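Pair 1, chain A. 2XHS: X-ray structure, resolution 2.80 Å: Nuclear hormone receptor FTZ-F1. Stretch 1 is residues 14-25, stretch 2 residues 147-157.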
# COMPACT_ATOMS: atom_id res chain seq x y z
N MSE A 14 -0.25 -1.99 20.82
CA MSE A 14 0.43 -1.36 19.73
C MSE A 14 -0.30 -1.67 18.49
O MSE A 14 -0.55 -0.83 17.68
CB MSE A 14 1.81 -1.97 19.61
CG MSE A 14 2.86 -1.04 19.07
SE MSE A 14 4.31 -2.04 18.42
CE MSE A 14 5.59 -0.66 18.37
N ILE A 15 -0.61 -2.93 18.35
CA ILE A 15 -1.36 -3.40 17.22
C ILE A 15 -2.74 -2.85 17.15
O ILE A 15 -3.26 -2.60 16.10
CB ILE A 15 -1.43 -4.85 17.23
CG1 ILE A 15 -0.08 -5.39 16.82
CG2 ILE A 15 -2.42 -5.27 16.25
CD1 ILE A 15 -0.04 -6.83 16.75
N ARG A 16 -3.37 -2.68 18.28
CA ARG A 16 -4.68 -2.15 18.27
C ARG A 16 -4.57 -0.78 17.74
O ARG A 16 -5.42 -0.34 17.01
CB ARG A 16 -5.20 -2.06 19.67
CG ARG A 16 -5.66 -3.32 20.24
CD ARG A 16 -6.54 -3.04 21.42
NE ARG A 16 -6.15 -3.86 22.54
CZ ARG A 16 -5.55 -3.39 23.60
NH1 ARG A 16 -5.32 -2.11 23.72
NH2 ARG A 16 -5.20 -4.19 24.57
N GLU A 17 -3.54 -0.08 18.15
CA GLU A 17 -3.31 1.29 17.72
C GLU A 17 -3.04 1.42 16.26
O GLU A 17 -3.40 2.38 15.66
CB GLU A 17 -2.18 1.89 18.51
CG GLU A 17 -2.46 1.93 19.97
CD GLU A 17 -1.29 2.41 20.78
OE1 GLU A 17 -0.35 2.97 20.19
OE2 GLU A 17 -1.30 2.23 22.00
N PHE A 18 -2.35 0.46 15.71
CA PHE A 18 -2.11 0.40 14.31
C PHE A 18 -3.38 0.21 13.57
O PHE A 18 -3.60 0.78 12.55
CB PHE A 18 -1.21 -0.76 14.03
CG PHE A 18 0.17 -0.57 14.48
CD1 PHE A 18 0.63 0.67 14.77
CD2 PHE A 18 1.01 -1.62 14.61
CE1 PHE A 18 1.90 0.84 15.17
CE2 PHE A 18 2.28 -1.43 15.01
CZ PHE A 18 2.72 -0.21 15.29
N VAL A 19 -4.23 -0.64 14.06
CA VAL A 19 -5.44 -0.87 13.33
C VAL A 19 -6.32 0.33 13.41
O VAL A 19 -7.27 0.44 12.70
CB VAL A 19 -6.16 -2.04 13.83
CG1 VAL A 19 -7.49 -2.03 13.24
CG2 VAL A 19 -5.46 -3.26 13.39
N GLN A 20 -6.02 1.20 14.33
CA GLN A 20 -6.73 2.43 14.53
C GLN A 20 -6.55 3.36 13.38
O GLN A 20 -7.41 4.13 13.05
CB GLN A 20 -6.19 3.10 15.76
CG GLN A 20 -6.97 2.81 16.96
CD GLN A 20 -8.41 2.88 16.67
OE1 GLN A 20 -8.85 3.72 15.92
NE2 GLN A 20 -9.17 1.99 17.25
N SER A 21 -5.39 3.28 12.78
CA SER A 21 -4.97 4.21 11.79
C SER A 21 -5.51 3.89 10.45
O SER A 21 -5.31 4.62 9.52
CB SER A 21 -3.48 4.20 11.77
OG SER A 21 -3.04 4.06 13.08
N ILE A 22 -6.25 2.82 10.35
CA ILE A 22 -6.78 2.44 9.08
C ILE A 22 -8.25 2.74 9.00
O ILE A 22 -9.00 2.29 9.82
CB ILE A 22 -6.63 0.97 8.90
CG1 ILE A 22 -5.19 0.57 9.15
CG2 ILE A 22 -6.95 0.59 7.53
CD1 ILE A 22 -4.26 1.19 8.24
N ASP A 23 -8.66 3.49 8.00
CA ASP A 23 -10.06 3.61 7.73
C ASP A 23 -10.26 3.03 6.37
O ASP A 23 -10.03 3.68 5.40
CB ASP A 23 -10.48 5.06 7.73
CG ASP A 23 -11.93 5.25 8.08
OD1 ASP A 23 -12.75 4.41 7.72
OD2 ASP A 23 -12.26 6.26 8.71
N ASP A 24 -10.68 1.79 6.30
CA ASP A 24 -10.92 1.14 5.04
C ASP A 24 -12.02 1.87 4.36
O ASP A 24 -12.04 1.99 3.17
CB ASP A 24 -11.34 -0.31 5.23
CG ASP A 24 -10.20 -1.22 5.48
OD1 ASP A 24 -9.07 -0.80 5.28
OD2 ASP A 24 -10.43 -2.36 5.85
N ARG A 25 -12.97 2.34 5.12
CA ARG A 25 -14.12 2.95 4.50
C ARG A 25 -13.76 4.17 3.70
O ARG A 25 -14.30 4.40 2.64
CB ARG A 25 -15.14 3.31 5.56
CG ARG A 25 -16.15 2.22 5.77
CD ARG A 25 -17.40 2.77 6.40
NE ARG A 25 -17.85 1.89 7.46
CZ ARG A 25 -17.96 2.26 8.73
NH1 ARG A 25 -17.70 3.50 9.07
NH2 ARG A 25 -18.36 1.40 9.64
N ASP A 147 -4.77 -11.38 8.07
CA ASP A 147 -5.83 -10.63 8.70
C ASP A 147 -5.52 -9.17 8.78
O ASP A 147 -4.50 -8.76 8.36
CB ASP A 147 -6.18 -11.21 10.06
CG ASP A 147 -5.36 -10.67 11.12
OD1 ASP A 147 -4.62 -9.77 10.81
OD2 ASP A 147 -5.45 -11.12 12.25
N MSE A 148 -6.43 -8.40 9.31
CA MSE A 148 -6.25 -6.98 9.38
C MSE A 148 -5.04 -6.66 10.21
O MSE A 148 -4.34 -5.74 9.95
CB MSE A 148 -7.48 -6.34 9.98
CG MSE A 148 -7.38 -4.86 10.31
SE MSE A 148 -7.53 -3.67 8.88
CE MSE A 148 -8.59 -2.39 9.60
N GLY A 149 -4.81 -7.43 11.23
CA GLY A 149 -3.66 -7.21 12.06
C GLY A 149 -2.34 -7.44 11.38
O GLY A 149 -1.42 -6.71 11.56
N ASP A 150 -2.28 -8.49 10.60
CA ASP A 150 -1.11 -8.81 9.87
C ASP A 150 -0.79 -7.75 8.89
O ASP A 150 0.33 -7.39 8.72
CB ASP A 150 -1.36 -10.07 9.08
CG ASP A 150 -1.57 -11.25 9.92
OD1 ASP A 150 -0.87 -11.39 10.89
OD2 ASP A 150 -2.42 -12.06 9.61
N TYR A 151 -1.80 -7.26 8.23
CA TYR A 151 -1.66 -6.29 7.18
C TYR A 151 -1.06 -4.98 7.63
O TYR A 151 -0.32 -4.39 6.93
CB TYR A 151 -3.00 -6.09 6.50
CG TYR A 151 -3.23 -4.76 5.86
CD1 TYR A 151 -2.67 -4.45 4.66
CD2 TYR A 151 -4.02 -3.82 6.44
CE1 TYR A 151 -2.86 -3.27 4.09
CE2 TYR A 151 -4.20 -2.63 5.87
CZ TYR A 151 -3.63 -2.37 4.69
OH TYR A 151 -3.83 -1.17 4.09
N VAL A 152 -1.43 -4.49 8.79
CA VAL A 152 -0.85 -3.28 9.28
C VAL A 152 0.60 -3.38 9.68
O VAL A 152 1.34 -2.48 9.51
CB VAL A 152 -1.66 -2.64 10.39
CG1 VAL A 152 -2.90 -2.12 9.83
CG2 VAL A 152 -2.01 -3.64 11.38
N CYS A 153 0.95 -4.50 10.30
CA CYS A 153 2.32 -4.73 10.74
C CYS A 153 3.23 -4.78 9.53
O CYS A 153 4.35 -4.27 9.55
CB CYS A 153 2.41 -6.03 11.53
SG CYS A 153 1.38 -6.09 13.01
N MSE A 154 2.73 -5.41 8.47
CA MSE A 154 3.47 -5.59 7.27
C MSE A 154 3.71 -4.31 6.56
O MSE A 154 4.67 -4.18 5.87
CB MSE A 154 2.79 -6.59 6.38
CG MSE A 154 3.21 -7.94 6.70
SE MSE A 154 2.37 -9.12 5.60
CE MSE A 154 0.88 -9.34 6.58
N LYS A 155 2.82 -3.38 6.71
CA LYS A 155 2.95 -2.08 6.13
C LYS A 155 4.09 -1.31 6.73
O LYS A 155 4.86 -0.69 6.06
CB LYS A 155 1.66 -1.33 6.33
CG LYS A 155 1.08 -0.86 5.07
CD LYS A 155 0.04 0.15 5.26
CE LYS A 155 0.02 1.02 4.07
NZ LYS A 155 -1.02 2.04 4.18
N PHE A 156 4.18 -1.33 8.04
CA PHE A 156 5.27 -0.73 8.74
C PHE A 156 6.54 -1.43 8.42
O PHE A 156 7.56 -0.83 8.34
CB PHE A 156 5.03 -0.80 10.21
CG PHE A 156 4.06 0.18 10.68
CD1 PHE A 156 4.40 1.48 10.82
CD2 PHE A 156 2.80 -0.20 10.99
CE1 PHE A 156 3.50 2.37 11.25
CE2 PHE A 156 1.91 0.70 11.42
CZ PHE A 156 2.26 1.98 11.55
N LEU A 157 6.47 -2.72 8.27
CA LEU A 157 7.65 -3.44 8.00
C LEU A 157 8.16 -2.97 6.71
O LEU A 157 9.33 -2.80 6.53
CB LEU A 157 7.34 -4.90 7.92
CG LEU A 157 7.28 -5.48 9.30
CD1 LEU A 157 7.33 -6.92 9.22
CD2 LEU A 157 8.42 -4.99 10.03

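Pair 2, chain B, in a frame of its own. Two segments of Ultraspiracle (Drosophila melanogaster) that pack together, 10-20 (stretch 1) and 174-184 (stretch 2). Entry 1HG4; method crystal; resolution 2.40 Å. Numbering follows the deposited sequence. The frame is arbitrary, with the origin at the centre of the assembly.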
# COMPACT_ATOMS: atom_id res chain seq x y z
N SER B 10 12.04 6.75 14.20
CA SER B 10 12.20 5.97 15.40
C SER B 10 11.35 6.53 16.54
O SER B 10 10.93 7.69 16.49
CB SER B 10 13.66 6.01 15.83
OG SER B 10 14.03 7.35 16.16
N ILE B 11 11.13 5.71 17.58
CA ILE B 11 10.36 6.16 18.73
C ILE B 11 11.00 7.43 19.31
O ILE B 11 10.31 8.32 19.80
CB ILE B 11 10.34 5.09 19.83
CG1 ILE B 11 9.72 3.81 19.32
CG2 ILE B 11 9.56 5.60 21.02
CD1 ILE B 11 9.75 2.69 20.33
N GLU B 12 12.33 7.50 19.24
CA GLU B 12 13.06 8.64 19.76
C GLU B 12 12.74 9.90 18.97
O GLU B 12 12.65 10.99 19.54
CB GLU B 12 14.58 8.39 19.71
CG GLU B 12 15.03 7.08 20.34
CD GLU B 12 14.95 5.90 19.37
OE1 GLU B 12 15.82 5.80 18.46
OE2 GLU B 12 14.02 5.08 19.50
N ARG B 13 12.56 9.76 17.65
CA ARG B 13 12.27 10.91 16.80
C ARG B 13 10.83 11.35 17.03
O ARG B 13 10.51 12.54 16.94
CB ARG B 13 12.47 10.55 15.33
CG ARG B 13 13.13 11.66 14.51
CD ARG B 13 14.44 12.09 15.16
NE ARG B 13 15.58 12.05 14.25
CZ ARG B 13 16.83 12.31 14.61
NH1 ARG B 13 17.10 12.63 15.88
NH2 ARG B 13 17.82 12.27 13.73
N ILE B 14 9.97 10.40 17.35
CA ILE B 14 8.58 10.71 17.60
C ILE B 14 8.46 11.37 18.97
O ILE B 14 7.64 12.26 19.16
CB ILE B 14 7.73 9.44 17.56
CG1 ILE B 14 7.80 8.84 16.16
CG2 ILE B 14 6.31 9.78 17.95
CD1 ILE B 14 7.06 7.54 16.02
N ILE B 15 9.28 10.94 19.92
CA ILE B 15 9.27 11.50 21.25
C ILE B 15 9.71 12.95 21.18
O ILE B 15 9.11 13.83 21.79
CB ILE B 15 10.21 10.70 22.21
CG1 ILE B 15 9.46 9.50 22.79
CG2 ILE B 15 10.70 11.59 23.35
CD1 ILE B 15 8.32 9.89 23.72
N GLU B 16 10.77 13.20 20.43
CA GLU B 16 11.30 14.54 20.29
C GLU B 16 10.26 15.53 19.77
O GLU B 16 10.21 16.68 20.21
CB GLU B 16 12.51 14.54 19.37
CG GLU B 16 13.39 15.77 19.55
CD GLU B 16 14.71 15.66 18.83
OE1 GLU B 16 14.71 15.76 17.58
OE2 GLU B 16 15.74 15.47 19.52
N ALA B 17 9.43 15.09 18.83
CA ALA B 17 8.40 15.93 18.27
C ALA B 17 7.39 16.35 19.35
O ALA B 17 7.05 17.53 19.48
CB ALA B 17 7.67 15.20 17.15
N GLU B 18 6.91 15.38 20.12
CA GLU B 18 5.95 15.65 21.17
C GLU B 18 6.50 16.64 22.18
O GLU B 18 5.90 17.67 22.44
CB GLU B 18 5.58 14.37 21.91
CG GLU B 18 4.72 13.40 21.13
CD GLU B 18 4.51 12.10 21.88
OE1 GLU B 18 4.10 12.15 23.06
OE2 GLU B 18 4.75 11.03 21.30
N GLN B 19 7.66 16.29 22.73
CA GLN B 19 8.31 17.12 23.74
C GLN B 19 8.60 18.54 23.29
O GLN B 19 8.30 19.48 24.00
CB GLN B 19 9.59 16.45 24.21
CG GLN B 19 9.34 15.28 25.14
CD GLN B 19 10.57 14.46 25.44
OE1 GLN B 19 10.58 13.67 26.38
NE2 GLN B 19 11.61 14.62 24.63
N ARG B 20 9.20 18.70 22.12
CA ARG B 20 9.51 20.03 21.63
C ARG B 20 8.23 20.83 21.36
O ARG B 20 8.17 22.02 21.66
CB ARG B 20 10.36 19.95 20.36
CG ARG B 20 11.70 19.25 20.56
CD ARG B 20 12.58 19.42 19.33
NE ARG B 20 13.03 20.80 19.19
CZ ARG B 20 13.25 21.40 18.02
NH1 ARG B 20 13.06 20.74 16.89
NH2 ARG B 20 13.64 22.66 18.00
N ASP B 174 4.16 2.74 29.21
CA ASP B 174 5.22 3.72 29.40
C ASP B 174 5.11 4.84 28.37
O ASP B 174 4.31 4.77 27.43
CB ASP B 174 6.60 3.04 29.34
CG ASP B 174 6.91 2.42 27.99
OD1 ASP B 174 6.58 3.02 26.95
OD2 ASP B 174 7.50 1.31 27.98
N ARG B 175 5.93 5.87 28.56
CA ARG B 175 5.91 7.03 27.68
C ARG B 175 6.20 6.69 26.22
O ARG B 175 5.67 7.33 25.31
CB ARG B 175 6.92 8.09 28.17
CG ARG B 175 6.90 9.37 27.34
CD ARG B 175 5.60 10.14 27.56
NE ARG B 175 5.29 11.02 26.43
CZ ARG B 175 6.09 11.96 25.97
NH1 ARG B 175 7.28 12.17 26.52
NH2 ARG B 175 5.72 12.71 24.94
N ARG B 176 7.04 5.68 26.00
CA ARG B 176 7.38 5.28 24.65
C ARG B 176 6.19 4.61 23.98
O ARG B 176 5.90 4.85 22.81
CB ARG B 176 8.59 4.34 24.65
CG ARG B 176 9.90 5.01 24.22
CD ARG B 176 10.76 5.44 25.40
NE ARG B 176 11.38 6.75 25.16
CZ ARG B 176 12.10 7.42 26.06
NH1 ARG B 176 12.32 6.90 27.26
NH2 ARG B 176 12.58 8.62 25.76
N GLU B 177 5.48 3.77 24.71
CA GLU B 177 4.32 3.11 24.14
C GLU B 177 3.18 4.09 23.84
O GLU B 177 2.45 3.89 22.86
CB GLU B 177 3.84 2.00 25.07
CG GLU B 177 4.97 1.05 25.42
CD GLU B 177 4.57 -0.06 26.33
OE1 GLU B 177 3.95 0.21 27.38
OE2 GLU B 177 4.88 -1.22 26.00
N LEU B 178 3.02 5.14 24.65
CA LEU B 178 1.96 6.12 24.40
C LEU B 178 2.27 6.93 23.13
O LEU B 178 1.37 7.24 22.34
CB LEU B 178 1.78 7.08 25.59
CG LEU B 178 0.67 8.12 25.36
CD1 LEU B 178 -0.71 7.46 25.55
CD2 LEU B 178 0.87 9.29 26.31
N SER B 179 3.54 7.29 22.96
CA SER B 179 3.95 8.01 21.77
C SER B 179 3.62 7.19 20.53
O SER B 179 3.16 7.74 19.53
CB SER B 179 5.44 8.28 21.79
OG SER B 179 5.74 9.22 22.80
N CYS B 180 3.85 5.88 20.59
CA CYS B 180 3.56 4.99 19.47
C CYS B 180 2.06 4.95 19.18
O CYS B 180 1.63 5.06 18.02
CB CYS B 180 4.08 3.57 19.73
SG CYS B 180 5.89 3.37 19.58
N LEU B 181 1.25 4.79 20.23
CA LEU B 181 -0.19 4.75 20.03
C LEU B 181 -0.71 6.05 19.39
O LEU B 181 -1.56 6.02 18.49
CB LEU B 181 -0.91 4.51 21.36
CG LEU B 181 -0.70 3.11 21.97
CD1 LEU B 181 -1.49 3.01 23.28
CD2 LEU B 181 -1.19 2.04 20.99
N LYS B 182 -0.17 7.18 19.82
CA LYS B 182 -0.60 8.45 19.28
C LYS B 182 -0.22 8.61 17.82
O LYS B 182 -0.96 9.20 17.02
CB LYS B 182 -0.03 9.59 20.13
CG LYS B 182 -0.55 9.57 21.56
CD LYS B 182 -0.36 10.90 22.27
CE LYS B 182 1.11 11.22 22.50
NZ LYS B 182 1.27 12.50 23.23
N ALA B 183 0.94 8.09 17.45
CA ALA B 183 1.36 8.18 16.06
C ALA B 183 0.44 7.27 15.22
O ALA B 183 -0.02 7.67 14.14
CB ALA B 183 2.84 7.77 15.92
N ILE B 184 0.16 6.06 15.72
CA ILE B 184 -0.70 5.14 14.98
C ILE B 184 -2.00 5.89 14.65
O ILE B 184 -2.54 5.76 13.54
CB ILE B 184 -1.02 3.84 15.81
CG1 ILE B 184 0.22 2.97 15.89
CG2 ILE B 184 -2.17 3.04 15.19
CD1 ILE B 184 0.20 2.03 17.04

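The sharpest difference lies at one matched position, A:Ile22 in pair 1 and B:Glu18 in pair 2. In pair 1 the isoleucine makes only apolar contacts with the other stretch: its CG1 lies 3.6 Å from A:Val152 CG1 and its CB 4.0 Å from A:Met148 CE. In pair 2 the glutamate, buried and directed toward the other helix, holds a polar cluster. Its OE1 forms salt bridges with B:Arg175 NH2 (2.5 Å) and B:Lys182 NZ (2.9 Å), and its OE2 accepts a hydrogen bond from B:Ser179 OG at 2.6 Å, although the placement of these last two atoms is less certain. Two of the three partners differ as well: A:Met148 matches B:Arg175, and A:Val152 matches B:Ser179, whereas B:Lys182 matches another lysine, A:Lys155. A buried carboxylate is costly without such partners; the isoleucine of pair 1 has no charge to compensate, and no hydrogen bond crosses between its stretches.

The backbones beneath are nearly the same. Fourteen central residues superpose with an RMSD of 0.5 Å. The helices cross almost perpendicularly, at 86° with axes 9.3 Å apart in pair 1 and at 83° and 9.6 Å in pair 2, and the buried surfaces are 524 and 527 Å². The second helix starts alike in both, with an aspartate N-cap: A:Asp147 accepts from A:Asp150 N, and B:Asp174 from B:Glu177 N.

Some positions keep their chemistry. A:Ile15 and B:Ile11 match, as do A:Cys153 and B:Cys180, so that an isoleucine meets a cysteine sulfur in each pair: A:Ile15 CD1 is 4.1 Å from A:Cys153 SG, and B:Ile11 CG1 is 3.9 Å from B:Cys180 SG. A:Val19 and B:Ile15 also coincide, their side-chain centres 0.4 Å apart. A:Val19 CG1 lies 3.8 Å from A:Met148 CE; B:Ile15 CD1 lies over one face of the B:Arg175 guanidinium, 3.8 Å from B:Arg175 NH1. The guanidinium thus offers a flat face to the isoleucine while its edge meets the carboxylate.

Elsewhere, bulk is redistributed. A:Phe18 and A:Phe156 form an oblique aromatic pair, with ring centroids 4.4 Å apart and planes at 33°. At the matching positions B:Ile14 and B:Ala183 make a smaller apolar contact, B:Ile14 CD1 lying 4.2 Å from B:Ala183 CB. Conversely, A:Gly149 contributes no side chain, whereas its counterpart B:Arg176 packs its CG 3.3 Å from B:Ile11 CG2 and has 65 Å² covered. Near-equal burial is therefore reached by different means: aromatic and aliphatic packing in pair 1, and a mixture of aliphatic contacts and charged side chains in pair 2.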